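Side-chain contacts in putative HTH-type transcriptional regulator PH0061 (Pyrococcus horikoshii, PDB 2DBB), which probably binds DNA in a sequence-specific manner and regulates transcription, as a member of the AsnC family: residues T25-E28 and L29-L33; R37-I40 and A41-I44. All coordinates share one frame; numbering follows the deposited sequence.

In the fold
Contacts 1 and 2 lie on successive helices, 26-32 and 37-49, and come one after the other along the chain, so the first closes before the second opens. Their centres are about 9 Å apart, on the same side of the chain's centre and far out from it, within the winged helix-turn-helix region. Together they make up most of the predicted DNA-binding motif, with contact 2 on the helix that would be the recognition helix of such a motif. The two helices meet through Tyr26, which packs on Arg37, Ile40 and Ile44, and through Leu29 against Ile44. Arg27 NH2 and Arg37 NH2, like charges, come 3.1 Å apart there.

Contact 1 (T25-E28 and L29-L33); sequences TYRE and LADIL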
ATOM      1  N   THR B  25       8.892  12.566  16.912  1.00 28.53           N
ATOM      2  CA  THR B  25       8.448  12.645  18.304  1.00 28.72           C
ATOM      3  C   THR B  25       7.373  13.721  18.426  1.00 27.76           C
ATOM      4  O   THR B  25       7.287  14.607  17.571  1.00 25.06           O
ATOM      5  CB  THR B  25       9.612  13.025  19.247  1.00 29.18           C
ATOM      6  OG1 THR B  25      10.047  14.362  18.955  1.00 32.07           O
ATOM      7  CG2 THR B  25      10.784  12.070  19.062  1.00 29.67           C
ATOM      8  N   TYR B  26       6.560  13.646  19.483  1.00 27.08           N
ATOM      9  CA  TYR B  26       5.501  14.632  19.693  1.00 28.23           C
ATOM     10  C   TYR B  26       6.087  16.045  19.756  1.00 28.46           C
ATOM     11  O   TYR B  26       5.460  17.016  19.333  1.00 27.98           O
ATOM     12  CB  TYR B  26       4.734  14.342  20.992  1.00 29.38           C
ATOM     13  CG  TYR B  26       4.002  13.016  21.001  1.00 31.57           C
ATOM     14  CD1 TYR B  26       3.635  12.395  19.809  1.00 31.55           C
ATOM     15  CD2 TYR B  26       3.656  12.393  22.200  1.00 31.94           C
ATOM     16  CE1 TYR B  26       2.948  11.189  19.802  1.00 34.25           C
ATOM     17  CE2 TYR B  26       2.957  11.175  22.206  1.00 34.28           C
ATOM     18  CZ  TYR B  26       2.610  10.583  20.998  1.00 35.21           C
ATOM     19  OH  TYR B  26       1.932   9.387  20.969  1.00 37.06           O
ATOM     20  N   ARG B  27       7.296  16.146  20.293  1.00 29.19           N
ATOM     21  CA  ARG B  27       7.983  17.423  20.413  1.00 30.21           C
ATOM     22  C   ARG B  27       8.272  17.994  19.013  1.00 28.63           C
ATOM     23  O   ARG B  27       7.955  19.151  18.740  1.00 28.74           O
ATOM     24  CB  ARG B  27       9.274  17.224  21.225  1.00 33.22           C
ATOM     25  CG  ARG B  27      10.161  18.446  21.330  1.00 39.20           C
ATOM     26  CD  ARG B  27      11.248  18.277  22.408  1.00 43.61           C
ATOM     27  NE  ARG B  27      10.710  18.380  23.768  1.00 45.46           N
ATOM     28  CZ  ARG B  27      10.234  17.358  24.474  1.00 48.24           C
ATOM     29  NH1 ARG B  27      10.225  16.130  23.960  1.00 49.16           N
ATOM     30  NH2 ARG B  27       9.759  17.563  25.698  1.00 46.92           N
ATOM     31  N   GLU B  28       8.854  17.184  18.133  1.00 25.86           N
ATOM     32  CA  GLU B  28       9.143  17.628  16.770  1.00 27.71           C
ATOM     33  C   GLU B  28       7.840  18.014  16.060  1.00 27.85           C
ATOM     34  O   GLU B  28       7.775  19.022  15.355  1.00 27.75           O
ATOM     35  CB  GLU B  28       9.839  16.516  15.974  1.00 27.98           C
ATOM     36  CG  GLU B  28      11.284  16.238  16.364  1.00 29.43           C
ATOM     37  CD  GLU B  28      11.859  15.044  15.613  1.00 32.16           C
ATOM     38  OE1 GLU B  28      11.413  13.902  15.871  1.00 33.07           O
ATOM     39  OE2 GLU B  28      12.747  15.246  14.755  1.00 30.42           O
ATOM     40  N   LEU B  29       6.801  17.204  16.239  1.00 28.17           N
ATOM     41  CA  LEU B  29       5.511  17.493  15.616  1.00 28.16           C
ATOM     42  C   LEU B  29       4.963  18.819  16.144  1.00 28.05           C
ATOM     43  O   LEU B  29       4.479  19.652  15.375  1.00 27.81           O
ATOM     44  CB  LEU B  29       4.514  16.367  15.908  1.00 28.08           C
ATOM     45  CG  LEU B  29       4.834  15.013  15.268  1.00 29.90           C
ATOM     46  CD1 LEU B  29       3.928  13.944  15.845  1.00 30.35           C
ATOM     47  CD2 LEU B  29       4.662  15.116  13.759  1.00 28.58           C
ATOM     48  N   ALA B  30       5.047  19.016  17.457  1.00 27.38           N
ATOM     49  CA  ALA B  30       4.553  20.247  18.066  1.00 28.90           C
ATOM     50  C   ALA B  30       5.294  21.463  17.502  1.00 29.82           C
ATOM     51  O   ALA B  30       4.691  22.506  17.245  1.00 29.41           O
ATOM     52  CB  ALA B  30       4.703  20.185  19.587  1.00 26.60           C
ATOM     53  N   ASP B  31       6.600  21.321  17.304  1.00 30.73           N
ATOM     54  CA  ASP B  31       7.412  22.403  16.759  1.00 33.59           C
ATOM     55  C   ASP B  31       7.026  22.727  15.323  1.00 33.53           C
ATOM     56  O   ASP B  31       6.896  23.891  14.954  1.00 34.90           O
ATOM     57  CB  ASP B  31       8.897  22.039  16.821  1.00 35.29           C
ATOM     58  CG  ASP B  31       9.421  22.008  18.238  1.00 39.89           C
ATOM     59  OD1 ASP B  31       8.737  22.572  19.120  1.00 41.01           O
ATOM     60  OD2 ASP B  31      10.512  21.439  18.470  1.00 41.54           O
ATOM     61  N   ILE B  32       6.855  21.690  14.510  1.00 33.26           N
ATOM     62  CA  ILE B  32       6.470  21.877  13.117  1.00 31.68           C
ATOM     63  C   ILE B  32       5.085  22.516  13.006  1.00 33.17           C
ATOM     64  O   ILE B  32       4.857  23.368  12.145  1.00 32.38           O
ATOM     65  CB  ILE B  32       6.451  20.527  12.358  1.00 30.20           C
ATOM     66  CG1 ILE B  32       7.887  20.026  12.164  1.00 31.12           C
ATOM     67  CG2 ILE B  32       5.735  20.682  11.017  1.00 27.80           C
ATOM     68  CD1 ILE B  32       7.988  18.570  11.719  1.00 33.71           C
ATOM     69  N   LEU B  33       4.170  22.119  13.888  1.00 32.52           N
ATOM     70  CA  LEU B  33       2.803  22.633  13.848  1.00 34.33           C
ATOM     71  C   LEU B  33       2.510  23.799  14.789  1.00 35.99           C
ATOM     72  O   LEU B  33       1.354  24.202  14.951  1.00 37.11           O
ATOM     73  CB  LEU B  33       1.816  21.483  14.103  1.00 35.42           C
ATOM     74  CG  LEU B  33       1.833  20.363  13.045  1.00 35.99           C
ATOM     75  CD1 LEU B  33       0.960  19.201  13.487  1.00 35.80           C
ATOM     76  CD2 LEU B  33       1.350  20.914  11.710  1.00 36.82           C
TER
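Leu29, Ala30, Asp31 and Ile32 give their backbone N-H groups to the carbonyls of Thr25, Tyr26, Arg27 and Glu28, the i to i+4 bonding of the first turns of helix 26-32; the first of these, Leu29 N to Thr25 O, measures 3.0 Å. Thr25 is the N-cap, and with Glu28 it forms a capping box. The Thr25 hydroxyl OG1 accepts from Glu28 N at 3.2 Å in a nearly straight bond. In return, Glu28 folds back over the helix start: its CG stands beside its own backbone N (chi1 -72°) and the chain then runs extended, bringing OE1 to 3.0 Å from Thr25 N. That N-H comes in on the anti side of OE1, 17° out of the carboxylate plane. A weak bond, 3.4 Å from Thr25 OG1 to Glu28 OE1, adds to it. The box thereby gives partners to two amides at the helix start, Thr25 N and Glu28 N.

Further along, the Leu29 branch carbon CG rests 3.4 Å from Thr25 O, and its CD1 meets Tyr26 CD1 at the edge of the ring, near the ring plane, at 4.3 Å. Arg27 and Asp31 lie alongside each other, pointing the same way, yet their charged ends stay apart: Arg27 NE and Asp31 OD2 are 6.1 Å from each other, and the guanidinium and carboxylate planes are 76° apart.

The buried Leu29 also packs on Ile17, while Ile32 touches Ile17 and Leu33 reaches Gln13 and Leu14, all on helix 9-18. As the first helix of the predicted helix-turn-helix motif, 26-32 lays Tyr26 and Leu29 against helix 37-49, and Tyr26 also packs on Arg23 of the second subunit.

Contact 2 (R37-I40 and A41-I44); sequences RQRI and ARRI
The second helix of the predicted helix-turn-helix motif, 37-49, carries this contact, and across it Arg42 curls back along the helix to lie over the preceding turn. Bends at chi2 (124°) and chi3 (49°) bring its guanidinium down flat on the backbone, with Arg39 CA 3.8 Å above the plane and over its centre. At the ends of the group, Arg42 NH1 comes 3.6 Å from Gln38 CB, and Arg42 NH2 presses on Arg39 CG at 3.3 Å. Arg39 itself runs out extended, and the two guanidinium planes are 46° apart. Their nearest charged atoms, Arg39 NE and Arg42 NH2, stand 4.2 Å apart, a pair of like charges. In motifs of this kind the second helix is the one that enters the major groove, so the exposed Arg39 and Arg42 are consistent with a DNA-facing surface. On the buried side, Ile40 CG2 meets Ile44 CD1 at 3.9 Å, and both isoleucines pack on Leu14 and Tyr26. Arg43 lays its CG 3.2 Å from Arg39 O and sends NH1 to salt bridges with Asp8 and Asp11.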
ATOM      1  N   ARG B  37       3.394  19.886  22.811  1.00 38.75           N
ATOM      2  CA  ARG B  37       3.610  18.453  22.724  1.00 40.83           C
ATOM      3  C   ARG B  37       2.407  17.733  23.313  1.00 39.85           C
ATOM      4  O   ARG B  37       1.975  16.700  22.801  1.00 39.84           O
ATOM      5  CB  ARG B  37       4.872  18.081  23.497  1.00 43.45           C
ATOM      6  CG  ARG B  37       5.111  16.594  23.655  1.00 48.90           C
ATOM      7  CD  ARG B  37       6.187  16.379  24.699  1.00 53.65           C
ATOM      8  NE  ARG B  37       6.227  17.518  25.614  1.00 57.66           N
ATOM      9  CZ  ARG B  37       6.812  17.512  26.808  1.00 59.59           C
ATOM     10  NH1 ARG B  37       6.792  18.609  27.556  1.00 59.17           N
ATOM     11  NH2 ARG B  37       7.398  16.412  27.261  1.00 60.52           N
ATOM     12  N   GLN B  38       1.867  18.286  24.394  1.00 39.18           N
ATOM     13  CA  GLN B  38       0.706  17.695  25.048  1.00 39.56           C
ATOM     14  C   GLN B  38      -0.478  17.634  24.082  1.00 38.85           C
ATOM     15  O   GLN B  38      -1.150  16.607  23.973  1.00 37.85           O
ATOM     16  CB  GLN B  38       0.320  18.500  26.294  1.00 40.48           C
ATOM     17  CG  GLN B  38       1.345  18.441  27.424  1.00 42.22           C
ATOM     18  CD  GLN B  38       2.550  19.350  27.201  1.00 44.15           C
ATOM     19  OE1 GLN B  38       3.606  19.156  27.811  1.00 45.19           O
ATOM     20  NE2 GLN B  38       2.394  20.352  26.337  1.00 42.32           N
ATOM     21  N   ARG B  39      -0.729  18.733  23.380  1.00 37.85           N
ATOM     22  CA  ARG B  39      -1.833  18.773  22.430  1.00 39.60           C
ATOM     23  C   ARG B  39      -1.603  17.793  21.279  1.00 37.29           C
ATOM     24  O   ARG B  39      -2.547  17.184  20.777  1.00 38.02           O
ATOM     25  CB  ARG B  39      -2.027  20.196  21.896  1.00 41.38           C
ATOM     26  CG  ARG B  39      -2.412  21.186  22.988  1.00 45.35           C
ATOM     27  CD  ARG B  39      -2.850  22.528  22.427  1.00 48.41           C
ATOM     28  NE  ARG B  39      -3.215  23.458  23.495  1.00 52.67           N
ATOM     29  CZ  ARG B  39      -3.798  24.639  23.298  1.00 55.05           C
ATOM     30  NH1 ARG B  39      -4.089  25.417  24.333  1.00 55.95           N
ATOM     31  NH2 ARG B  39      -4.095  25.042  22.068  1.00 55.40           N
ATOM     32  N   ILE B  40      -0.349  17.636  20.863  1.00 34.52           N
ATOM     33  CA  ILE B  40      -0.038  16.701  19.792  1.00 31.13           C
ATOM     34  C   ILE B  40      -0.321  15.289  20.293  1.00 31.02           C
ATOM     35  O   ILE B  40      -0.854  14.455  19.563  1.00 30.28           O
ATOM     36  CB  ILE B  40       1.444  16.795  19.357  1.00 30.98           C
ATOM     37  CG1 ILE B  40       1.660  18.056  18.516  1.00 30.20           C
ATOM     38  CG2 ILE B  40       1.847  15.544  18.559  1.00 28.03           C
ATOM     39  CD1 ILE B  40       0.837  18.102  17.244  1.00 28.05           C
ATOM     40  N   ALA B  41       0.038  15.030  21.547  1.00 31.31           N
ATOM     41  CA  ALA B  41      -0.176  13.720  22.144  1.00 31.63           C
ATOM     42  C   ALA B  41      -1.657  13.376  22.124  1.00 32.11           C
ATOM     43  O   ALA B  41      -2.041  12.299  21.676  1.00 32.20           O
ATOM     44  CB  ALA B  41       0.350  13.703  23.572  1.00 33.35           C
ATOM     45  N   ARG B  42      -2.485  14.299  22.603  1.00 32.50           N
ATOM     46  CA  ARG B  42      -3.923  14.083  22.628  1.00 33.54           C
ATOM     47  C   ARG B  42      -4.497  13.880  21.228  1.00 32.61           C
ATOM     48  O   ARG B  42      -5.334  13.001  21.021  1.00 31.71           O
ATOM     49  CB  ARG B  42      -4.629  15.253  23.316  1.00 36.04           C
ATOM     50  CG  ARG B  42      -4.839  15.056  24.819  1.00 44.48           C
ATOM     51  CD  ARG B  42      -4.236  16.192  25.634  1.00 46.74           C
ATOM     52  NE  ARG B  42      -4.628  17.501  25.119  1.00 51.34           N
ATOM     53  CZ  ARG B  42      -4.157  18.660  25.574  1.00 52.78           C
ATOM     54  NH1 ARG B  42      -3.274  18.679  26.563  1.00 52.85           N
ATOM     55  NH2 ARG B  42      -4.559  19.801  25.026  1.00 54.68           N
ATOM     56  N   ARG B  43      -4.052  14.688  20.268  1.00 31.86           N
ATOM     57  CA  ARG B  43      -4.545  14.570  18.899  1.00 30.90           C
ATOM     58  C   ARG B  43      -4.230  13.201  18.299  1.00 30.47           C
ATOM     59  O   ARG B  43      -5.111  12.539  17.759  1.00 28.38           O
ATOM     60  CB  ARG B  43      -3.956  15.678  18.029  1.00 31.23           C
ATOM     61  CG  ARG B  43      -4.573  17.041  18.300  1.00 36.79           C
ATOM     62  CD  ARG B  43      -3.910  18.143  17.492  1.00 38.50           C
ATOM     63  NE  ARG B  43      -4.696  19.373  17.509  1.00 41.41           N
ATOM     64  CZ  ARG B  43      -5.884  19.514  16.924  1.00 43.10           C
ATOM     65  NH1 ARG B  43      -6.432  18.500  16.263  1.00 41.05           N
ATOM     66  NH2 ARG B  43      -6.527  20.672  16.998  1.00 43.63           N
ATOM     67  N   ILE B  44      -2.976  12.777  18.400  1.00 30.67           N
ATOM     68  CA  ILE B  44      -2.577  11.481  17.867  1.00 32.18           C
ATOM     69  C   ILE B  44      -3.329  10.362  18.565  1.00 32.43           C
ATOM     70  O   ILE B  44      -3.727   9.382  17.937  1.00 33.55           O
ATOM     71  CB  ILE B  44      -1.069  11.246  18.035  1.00 32.65           C
ATOM     72  CG1 ILE B  44      -0.308  12.136  17.056  1.00 32.69           C
ATOM     73  CG2 ILE B  44      -0.728   9.771  17.814  1.00 32.36           C
ATOM     74  CD1 ILE B  44       1.188  11.961  17.117  1.00 36.14           C
TER